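Local coordinates for calcium-binding EF hand family protein (Arabidopsis thaliana, PDB 6YIG) that binds calcium through its N-terminal EH domain and probably acts as a protein adaptor in plant endocytosis, as part of the TPLATE complex, at residues Gln12-Phe17 with Leu62-Phe67; Leu73-Gln78 with Ala98-Pro103. All blocks are in the same frame, centred on the assembly; numbering follows the deposited sequence.

Contact 1: residues Gln12-Phe17 with Leu62-Phe67; sequences QFEAYF and LDRQNF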
ATOM      1  N   GLN A  12      -6.966   8.933   5.829  1.00 22.24           N
ATOM      2  CA  GLN A  12      -7.425   7.798   5.043  1.00 20.50           C
ATOM      3  C   GLN A  12      -6.406   6.671   5.033  1.00 15.68           C
ATOM      4  O   GLN A  12      -6.793   5.505   4.934  1.00 15.44           O
ATOM      5  CB  GLN A  12      -7.730   8.246   3.616  1.00 21.12           C
ATOM      6  CG  GLN A  12      -8.321   7.167   2.739  1.00 24.07           C
ATOM      7  CD  GLN A  12      -9.600   6.570   3.301  1.00 28.22           C
ATOM      8  OE1 GLN A  12      -9.635   5.407   3.715  1.00 30.17           O
ATOM      9  NE2 GLN A  12     -10.655   7.371   3.337  1.00 37.91           N
ATOM     10  N   PHE A  13      -5.109   6.988   5.113  1.00 16.14           N
ATOM     11  CA  PHE A  13      -4.113   5.928   5.230  1.00 15.54           C
ATOM     12  C   PHE A  13      -4.362   5.126   6.498  1.00 15.57           C
ATOM     13  O   PHE A  13      -4.401   3.890   6.478  1.00 13.52           O
ATOM     14  CB  PHE A  13      -2.689   6.502   5.230  1.00 15.59           C
ATOM     15  CG  PHE A  13      -2.235   7.015   3.894  1.00 13.90           C
ATOM     16  CD1 PHE A  13      -1.636   6.176   2.973  1.00 16.22           C
ATOM     17  CD2 PHE A  13      -2.390   8.346   3.555  1.00 17.53           C
ATOM     18  CE1 PHE A  13      -1.206   6.646   1.771  1.00 15.50           C
ATOM     19  CE2 PHE A  13      -1.952   8.819   2.336  1.00 17.02           C
ATOM     20  CZ  PHE A  13      -1.378   7.962   1.433  1.00 14.56           C
ATOM     21  N   GLU A  14      -4.542   5.823   7.620  1.00 15.21           N
ATOM     22  CA  GLU A  14      -4.808   5.120   8.869  1.00 18.65           C
ATOM     23  C   GLU A  14      -6.110   4.329   8.800  1.00 16.39           C
ATOM     24  O   GLU A  14      -6.196   3.207   9.319  1.00 16.18           O
ATOM     25  CB  GLU A  14      -4.844   6.115  10.028  1.00 20.73           C
ATOM     26  CG  GLU A  14      -5.144   5.432  11.361  1.00 23.84           C
ATOM     27  CD  GLU A  14      -5.022   6.359  12.549  1.00 41.29           C
ATOM     28  OE1 GLU A  14      -5.230   7.583  12.387  1.00 44.46           O
ATOM     29  OE2 GLU A  14      -4.728   5.851  13.653  1.00 49.76           O
ATOM     30  N   ALA A  15      -7.153   4.903   8.186  1.00 16.01           N
ATOM     31  CA  ALA A  15      -8.420   4.197   8.090  1.00 16.24           C
ATOM     32  C   ALA A  15      -8.259   2.907   7.300  1.00 16.57           C
ATOM     33  O   ALA A  15      -8.814   1.871   7.672  1.00 18.09           O
ATOM     34  CB  ALA A  15      -9.467   5.097   7.440  1.00 18.60           C
ATOM     35  N   TYR A  16      -7.491   2.951   6.213  1.00 15.29           N
ATOM     36  CA  TYR A  16      -7.248   1.743   5.437  1.00 13.72           C
ATOM     37  C   TYR A  16      -6.441   0.726   6.239  1.00 13.47           C
ATOM     38  O   TYR A  16      -6.690  -0.471   6.155  1.00 14.60           O
ATOM     39  CB  TYR A  16      -6.517   2.084   4.138  1.00 11.47           C
ATOM     40  CG  TYR A  16      -7.356   2.609   3.001  1.00 12.28           C
ATOM     41  CD1 TYR A  16      -8.662   2.183   2.795  1.00 15.02           C
ATOM     42  CD2 TYR A  16      -6.828   3.502   2.097  1.00 13.77           C
ATOM     43  CE1 TYR A  16      -9.420   2.641   1.714  1.00 17.90           C
ATOM     44  CE2 TYR A  16      -7.576   3.988   1.025  1.00 13.40           C
ATOM     45  CZ  TYR A  16      -8.875   3.546   0.833  1.00 15.87           C
ATOM     46  OH  TYR A  16      -9.662   3.984  -0.216  1.00 19.53           O
ATOM     47  N   PHE A  17      -5.427   1.182   6.983  1.00 11.77           N
ATOM     48  CA  PHE A  17      -4.631   0.283   7.818  1.00 12.48           C
ATOM     49  C   PHE A  17      -5.517  -0.442   8.824  1.00 15.85           C
ATOM     50  O   PHE A  17      -5.404  -1.658   9.006  1.00 17.07           O
ATOM     51  CB  PHE A  17      -3.530   1.125   8.498  1.00 13.97           C
ATOM     52  CG  PHE A  17      -2.523   0.356   9.324  1.00 14.00           C
ATOM     53  CD1 PHE A  17      -1.751  -0.644   8.777  1.00 13.09           C
ATOM     54  CD2 PHE A  17      -2.273   0.741  10.629  1.00 23.26           C
ATOM     55  CE1 PHE A  17      -0.816  -1.312   9.518  1.00 16.30           C
ATOM     56  CE2 PHE A  17      -1.327   0.080  11.388  1.00 25.18           C
ATOM     57  CZ  PHE A  17      -0.599  -0.972  10.824  1.00 23.14           C
ATOM     58  N   LEU A  62       3.681  -6.360   7.018  1.00 13.84           N
ATOM     59  CA  LEU A  62       3.905  -4.940   6.801  1.00 13.20           C
ATOM     60  C   LEU A  62       3.584  -4.170   8.073  1.00 16.11           C
ATOM     61  O   LEU A  62       2.503  -4.333   8.642  1.00 16.36           O
ATOM     62  CB  LEU A  62       3.035  -4.399   5.682  1.00 13.14           C
ATOM     63  CG  LEU A  62       3.075  -5.159   4.354  1.00 12.97           C
ATOM     64  CD1 LEU A  62       2.118  -4.468   3.381  1.00 13.70           C
ATOM     65  CD2 LEU A  62       4.476  -5.272   3.792  1.00 18.11           C
ATOM     66  N   ASP A  63       4.513  -3.321   8.512  1.00 15.26           N
ATOM     67  CA  ASP A  63       4.139  -2.381   9.555  1.00 16.64           C
ATOM     68  C   ASP A  63       3.394  -1.197   8.932  1.00 14.14           C
ATOM     69  O   ASP A  63       3.060  -1.185   7.740  1.00 14.07           O
ATOM     70  CB  ASP A  63       5.366  -1.965  10.370  1.00 22.12           C
ATOM     71  CG  ASP A  63       6.397  -1.244   9.563  1.00 24.63           C
ATOM     72  OD1 ASP A  63       6.101  -0.781   8.460  1.00 22.86           O
ATOM     73  OD2 ASP A  63       7.548  -1.118  10.051  1.00 31.32           O
ATOM     74  N   ARG A  64       3.088  -0.202   9.754  1.00 17.02           N
ATOM     75  CA  ARG A  64       2.297   0.926   9.272  1.00 13.76           C
ATOM     76  C   ARG A  64       2.994   1.630   8.119  1.00 13.32           C
ATOM     77  O   ARG A  64       2.385   1.926   7.086  1.00 12.36           O
ATOM     78  CB  ARG A  64       2.044   1.901  10.419  1.00 15.42           C
ATOM     79  CG  ARG A  64       1.175   3.072  10.050  1.00 16.83           C
ATOM     80  CD  ARG A  64       1.012   4.027  11.232  1.00 19.52           C
ATOM     81  NE  ARG A  64       0.380   3.370  12.371  1.00 25.07           N
ATOM     82  CZ  ARG A  64      -0.929   3.347  12.597  1.00 37.28           C
ATOM     83  NH1 ARG A  64      -1.769   3.940  11.753  1.00 40.26           N
ATOM     84  NH2 ARG A  64      -1.404   2.733  13.677  1.00 27.11           N
ATOM     85  N   GLN A  65       4.268   1.965   8.311  1.00 15.99           N
ATOM     86  CA  GLN A  65       5.012   2.646   7.260  1.00 14.42           C
ATOM     87  C   GLN A  65       4.991   1.822   5.983  1.00 13.78           C
ATOM     88  O   GLN A  65       4.775   2.352   4.886  1.00 15.36           O
ATOM     89  CB  GLN A  65       6.447   2.894   7.726  1.00 17.96           C
ATOM     90  CG  GLN A  65       7.325   3.521   6.688  1.00 23.67           C
ATOM     91  CD  GLN A  65       8.799   3.387   7.029  1.00 35.32           C
ATOM     92  OE1 GLN A  65       9.414   2.339   6.796  1.00 39.07           O
ATOM     93  NE2 GLN A  65       9.371   4.446   7.589  1.00 34.31           N
ATOM     94  N   ASN A  66       5.260   0.515   6.109  1.00 13.56           N
ATOM     95  CA  ASN A  66       5.322  -0.345   4.925  1.00 13.55           C
ATOM     96  C   ASN A  66       3.968  -0.384   4.215  1.00 12.90           C
ATOM     97  O   ASN A  66       3.884  -0.432   2.973  1.00 12.34           O
ATOM     98  CB  ASN A  66       5.666  -1.800   5.287  1.00 17.86           C
ATOM     99  CG  ASN A  66       6.981  -2.006   6.016  1.00 26.61           C
ATOM    100  OD1 ASN A  66       7.086  -2.969   6.795  1.00 29.92           O
ATOM    101  ND2 ASN A  66       7.997  -1.198   5.727  1.00 20.52           N
ATOM    102  N   PHE A  67       2.895  -0.492   4.998  1.00 12.21           N
ATOM    103  CA  PHE A  67       1.565  -0.566   4.421  1.00 10.39           C
ATOM    104  C   PHE A  67       1.176   0.755   3.786  1.00 10.98           C
ATOM    105  O   PHE A  67       0.598   0.773   2.691  1.00 10.95           O
ATOM    106  CB  PHE A  67       0.530  -0.981   5.463  1.00 11.04           C
ATOM    107  CG  PHE A  67      -0.847  -1.172   4.895  1.00 11.88           C
ATOM    108  CD1 PHE A  67      -1.117  -2.223   4.048  1.00 12.63           C
ATOM    109  CD2 PHE A  67      -1.858  -0.286   5.182  1.00 14.28           C
ATOM    110  CE1 PHE A  67      -2.400  -2.384   3.506  1.00 14.09           C
ATOM    111  CE2 PHE A  67      -3.130  -0.443   4.646  1.00 15.91           C
ATOM    112  CZ  PHE A  67      -3.397  -1.499   3.828  1.00 14.29           C
TER
HETATM  113  O   HOH W   1      -4.274   3.430  14.120  1.00 44.89           O

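Contact 2: residues Leu73-Gln78 with Ala98-Pro103; sequences LVTVAQ and AKIPPP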
ATOM      1  N   LEU A  73       2.047   3.111  -3.569  1.00 10.61           N
ATOM      2  CA  LEU A  73       2.345   2.441  -4.828  1.00 10.81           C
ATOM      3  C   LEU A  73       1.066   2.032  -5.535  1.00 11.14           C
ATOM      4  O   LEU A  73       1.007   2.072  -6.775  1.00 12.37           O
ATOM      5  CB  LEU A  73       3.240   1.250  -4.562  1.00 11.59           C
ATOM      6  CG  LEU A  73       4.653   1.595  -4.123  1.00 11.16           C
ATOM      7  CD1 LEU A  73       5.399   0.341  -3.677  1.00 16.88           C
ATOM      8  CD2 LEU A  73       5.420   2.330  -5.213  1.00 14.68           C
ATOM      9  N   VAL A  74       0.047   1.598  -4.783  1.00 11.60           N
ATOM     10  CA  VAL A  74      -1.248   1.289  -5.387  1.00 11.37           C
ATOM     11  C   VAL A  74      -1.844   2.520  -6.065  1.00 11.39           C
ATOM     12  O   VAL A  74      -2.353   2.437  -7.188  1.00 13.92           O
ATOM     13  CB  VAL A  74      -2.212   0.671  -4.360  1.00 11.23           C
ATOM     14  CG1 VAL A  74      -3.640   0.672  -4.881  1.00 13.20           C
ATOM     15  CG2 VAL A  74      -1.753  -0.726  -3.995  1.00 14.17           C
ATOM     16  N   THR A  75      -1.790   3.680  -5.423  1.00 11.14           N
ATOM     17  CA  THR A  75      -2.271   4.886  -6.089  1.00 11.70           C
ATOM     18  C   THR A  75      -1.534   5.142  -7.395  1.00 14.19           C
ATOM     19  O   THR A  75      -2.152   5.467  -8.419  1.00 15.30           O
ATOM     20  CB  THR A  75      -2.126   6.086  -5.155  1.00 12.49           C
ATOM     21  OG1 THR A  75      -2.948   5.830  -4.023  1.00 13.13           O
ATOM     22  CG2 THR A  75      -2.550   7.391  -5.845  1.00 15.37           C
ATOM     23  N   VAL A  76      -0.203   5.052  -7.381  1.00 13.18           N
ATOM     24  CA  VAL A  76       0.544   5.272  -8.619  1.00 15.64           C
ATOM     25  C   VAL A  76       0.095   4.285  -9.691  1.00 15.33           C
ATOM     26  O   VAL A  76      -0.130   4.663 -10.846  1.00 15.22           O
ATOM     27  CB  VAL A  76       2.057   5.188  -8.344  1.00 16.06           C
ATOM     28  CG1 VAL A  76       2.834   5.270  -9.639  1.00 17.15           C
ATOM     29  CG2 VAL A  76       2.466   6.292  -7.374  1.00 17.00           C
ATOM     30  N   ALA A  77      -0.073   3.010  -9.322  1.00 13.68           N
ATOM     31  CA  ALA A  77      -0.531   2.023 -10.303  1.00 13.93           C
ATOM     32  C   ALA A  77      -1.949   2.315 -10.782  1.00 16.48           C
ATOM     33  O   ALA A  77      -2.273   2.066 -11.956  1.00 17.06           O
ATOM     34  CB  ALA A  77      -0.437   0.618  -9.717  1.00 14.84           C
ATOM     35  N   GLN A  78      -2.821   2.816  -9.904  1.00 14.63           N
ATOM     36  CA  GLN A  78      -4.172   3.189 -10.321  1.00 16.54           C
ATOM     37  C   GLN A  78      -4.171   4.390 -11.263  1.00 18.58           C
ATOM     38  O   GLN A  78      -5.119   4.556 -12.046  1.00 21.40           O
ATOM     39  CB  GLN A  78      -5.041   3.469  -9.094  1.00 15.96           C
ATOM     40  CG  GLN A  78      -5.371   2.226  -8.283  1.00 15.14           C
ATOM     41  CD  GLN A  78      -6.295   2.505  -7.104  1.00 14.69           C
ATOM     42  OE1 GLN A  78      -6.289   3.604  -6.556  1.00 14.81           O
ATOM     43  NE2 GLN A  78      -7.067   1.504  -6.699  1.00 16.28           N
ATOM     44  N   ALA A  98       5.044  12.124   0.206  1.00 15.04           N
ATOM     45  CA  ALA A  98       4.027  12.925   0.875  1.00 15.03           C
ATOM     46  C   ALA A  98       2.999  13.489  -0.097  1.00 17.79           C
ATOM     47  O   ALA A  98       1.909  13.869   0.330  1.00 24.15           O
ATOM     48  CB  ALA A  98       4.685  14.060   1.653  1.00 16.73           C
ATOM     49  N   LYS A  99       3.314  13.553  -1.384  1.00 17.59           N
ATOM     50  CA  LYS A  99       2.397  14.098  -2.376  1.00 18.98           C
ATOM     51  C   LYS A  99       1.457  13.055  -2.967  1.00 16.27           C
ATOM     52  O   LYS A  99       0.559  13.418  -3.727  1.00 20.17           O
ATOM     53  CB  LYS A  99       3.193  14.750  -3.515  1.00 24.04           C
ATOM     54  CG  LYS A  99       4.087  15.895  -3.075  1.00 31.29           C
ATOM     55  CD  LYS A  99       4.958  16.390  -4.224  1.00 37.19           C
ATOM     56  N   ILE A 100       1.635  11.784  -2.636  1.00 15.85           N
ATOM     57  CA  ILE A 100       0.868  10.705  -3.248  1.00 14.49           C
ATOM     58  C   ILE A 100      -0.414  10.513  -2.453  1.00 13.60           C
ATOM     59  O   ILE A 100      -0.347  10.212  -1.238  1.00 15.01           O
ATOM     60  CB  ILE A 100       1.680   9.409  -3.318  1.00 14.81           C
ATOM     61  CG1 ILE A 100       2.971   9.635  -4.096  1.00 16.09           C
ATOM     62  CG2 ILE A 100       0.817   8.296  -3.933  1.00 13.16           C
ATOM     63  CD1 ILE A 100       3.908   8.419  -4.067  1.00 19.68           C
ATOM     64  N   PRO A 101      -1.586  10.683  -3.066  1.00 14.26           N
ATOM     65  CA  PRO A 101      -2.854  10.470  -2.358  1.00 15.81           C
ATOM     66  C   PRO A 101      -3.039   9.019  -1.950  1.00 15.40           C
ATOM     67  O   PRO A 101      -2.421   8.106  -2.514  1.00 15.03           O
ATOM     68  CB  PRO A 101      -3.919  10.871  -3.390  1.00 18.59           C
ATOM     69  CG  PRO A 101      -3.215  11.627  -4.439  1.00 24.27           C
ATOM     70  CD  PRO A 101      -1.799  11.138  -4.458  1.00 16.77           C
ATOM     71  N   PRO A 102      -3.913   8.755  -0.983  1.00 15.89           N
ATOM     72  CA  PRO A 102      -4.312   7.379  -0.727  1.00 14.85           C
ATOM     73  C   PRO A 102      -5.105   6.834  -1.902  1.00 14.75           C
ATOM     74  O   PRO A 102      -5.768   7.594  -2.630  1.00 15.30           O
ATOM     75  CB  PRO A 102      -5.173   7.488   0.544  1.00 18.68           C
ATOM     76  CG  PRO A 102      -5.666   8.859   0.544  1.00 21.58           C
ATOM     77  CD  PRO A 102      -4.646   9.725  -0.157  1.00 19.53           C
ATOM     78  N   PRO A 103      -5.069   5.531  -2.119  1.00 13.84           N
ATOM     79  CA  PRO A 103      -5.739   4.929  -3.274  1.00 14.17           C
ATOM     80  C   PRO A 103      -7.242   4.787  -3.058  1.00 14.01           C
ATOM     81  O   PRO A 103      -7.787   5.099  -1.990  1.00 15.61           O
ATOM     82  CB  PRO A 103      -5.042   3.565  -3.378  1.00 12.81           C
ATOM     83  CG  PRO A 103      -4.736   3.223  -1.925  1.00 15.66           C
ATOM     84  CD  PRO A 103      -4.348   4.523  -1.308  1.00 15.84           C
TER

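Contact 1: residues Gln12-Phe17 with Leu62-Phe67
Phe-17 lies wedged between Arg-64 and Phe-67 where the first helix of an EH domain, a pair of EF-hands, meets the start of helix 64-78. Its CB already points toward 62-67, and chi1 (-175°) sets CG anti to the backbone N. Arg-64 CA lies over one face of the ring, offset toward the rim, a CH-pi contact 4.1 Å from the Phe-17 centroid. The arginine chain then bends at chi3 (-61°), turning NE, and the guanidinium lies beside the CD2/CE2 edge of Phe-17, with CE2 over the guanidinium's own face and the planes 63° apart. Phe-67 comes from another side, at the ring's edge, with its CD2 3.6 Å from Phe-17 CD1. A large, flat, apolar side chain suits this place, since it fills the core and lays an edge against the guanidinium. An alanine here would probably open a gap beside Phe-67 and leave the guanidinium of Arg-64 freer to turn, although Tyr-68 OH still holds its NH1. Glu-14 OE2 and Arg-64 NH1, 4.0 Å apart, are too distant for a salt bridge. Instead a water joins the two charges, donating to Glu-14 OE2 and accepting from Arg-64 NH2 at 3.0 Å.

Contact 2: residues Leu73-Gln78 with Ala98-Pro103
Thr-75 and Pro-103 form the tight end of this contact, in which the extended, proline-rich tail of the EH domain is laid over the last turns of helix 64-78. The dihedrals of Pro-101 and Pro-102 are close to those of a polyproline II helix, and this extended run brings a carbonyl and a pyrrolidine ring to the same threonine. Thr-75 OG1 donates to Pro-101 O at 2.8 Å, approaching from above the carbonyl plane, 35° out of it. The hydroxyl is also pressed against the Pro-103 ring, with OG1 3.2 Å from its CB; the ring nitrogen, lacking a hydrogen, can give it no bond. Beside it Val-74 crosses Pro-103 at about a right angle and sets CG1, anti to the backbone N (chi1 166°), 3.5 Å from Pro-103 CB. Gln-78 OE1 reaches the same Pro-103 CB at 3.4 Å, while its NE2 bonds to Lys-104 O and Ser-40 O.

Toward Ile-100 the fit is slacker. The side chains of Ile-100 and Thr-75 run antiparallel alongside one another, with Ile-100 CG2 3.9 Å from Thr-75 CB, and Ile-100 CD1 comes only to 4.2 Å of Val-76 CG2. Branched aliphatic groups suit this side, which continues onto Ala-91 and Ile-87 of helix 85-93. Apart from its carbonyl, Pro-101, exposed to solvent, adds little: its ring reaches Thr-75 CG2 only through CD.

Thr-75 OG1 also bonds to Leu-71 O, within its own helix; its one hydrogen is shared between the two carbonyls, so neither bond is likely to be at full strength. Because prolines have no N-H, the tail meets this helix face as an acceptor and a set of apolar rings; Thr-75 supplies a donor and Val-74 a hydrocarbon surface to match.

Contacts 1 and 2 have centres 13 Å apart and share helix 64-78, whose opening turn packs on helix 12-20 and whose final turns carry the tail. The tail also meets helix 12-20 directly: Tyr-16 OH and Pro-103 O, 2.8 Å apart, probably share a hydrogen bond, and Phe-13 CZ packs 3.6 Å from Pro-102 N. Three distant parts of the sequence are thus drawn together in one EH domain. Only contact 1 approaches the metals: the side chain of Phe-17 is about 7 Å from the bound calcium ion, and that of Asp-63 about 6 Å from the sodium ion. Contact 2 is structural packing away from both sites.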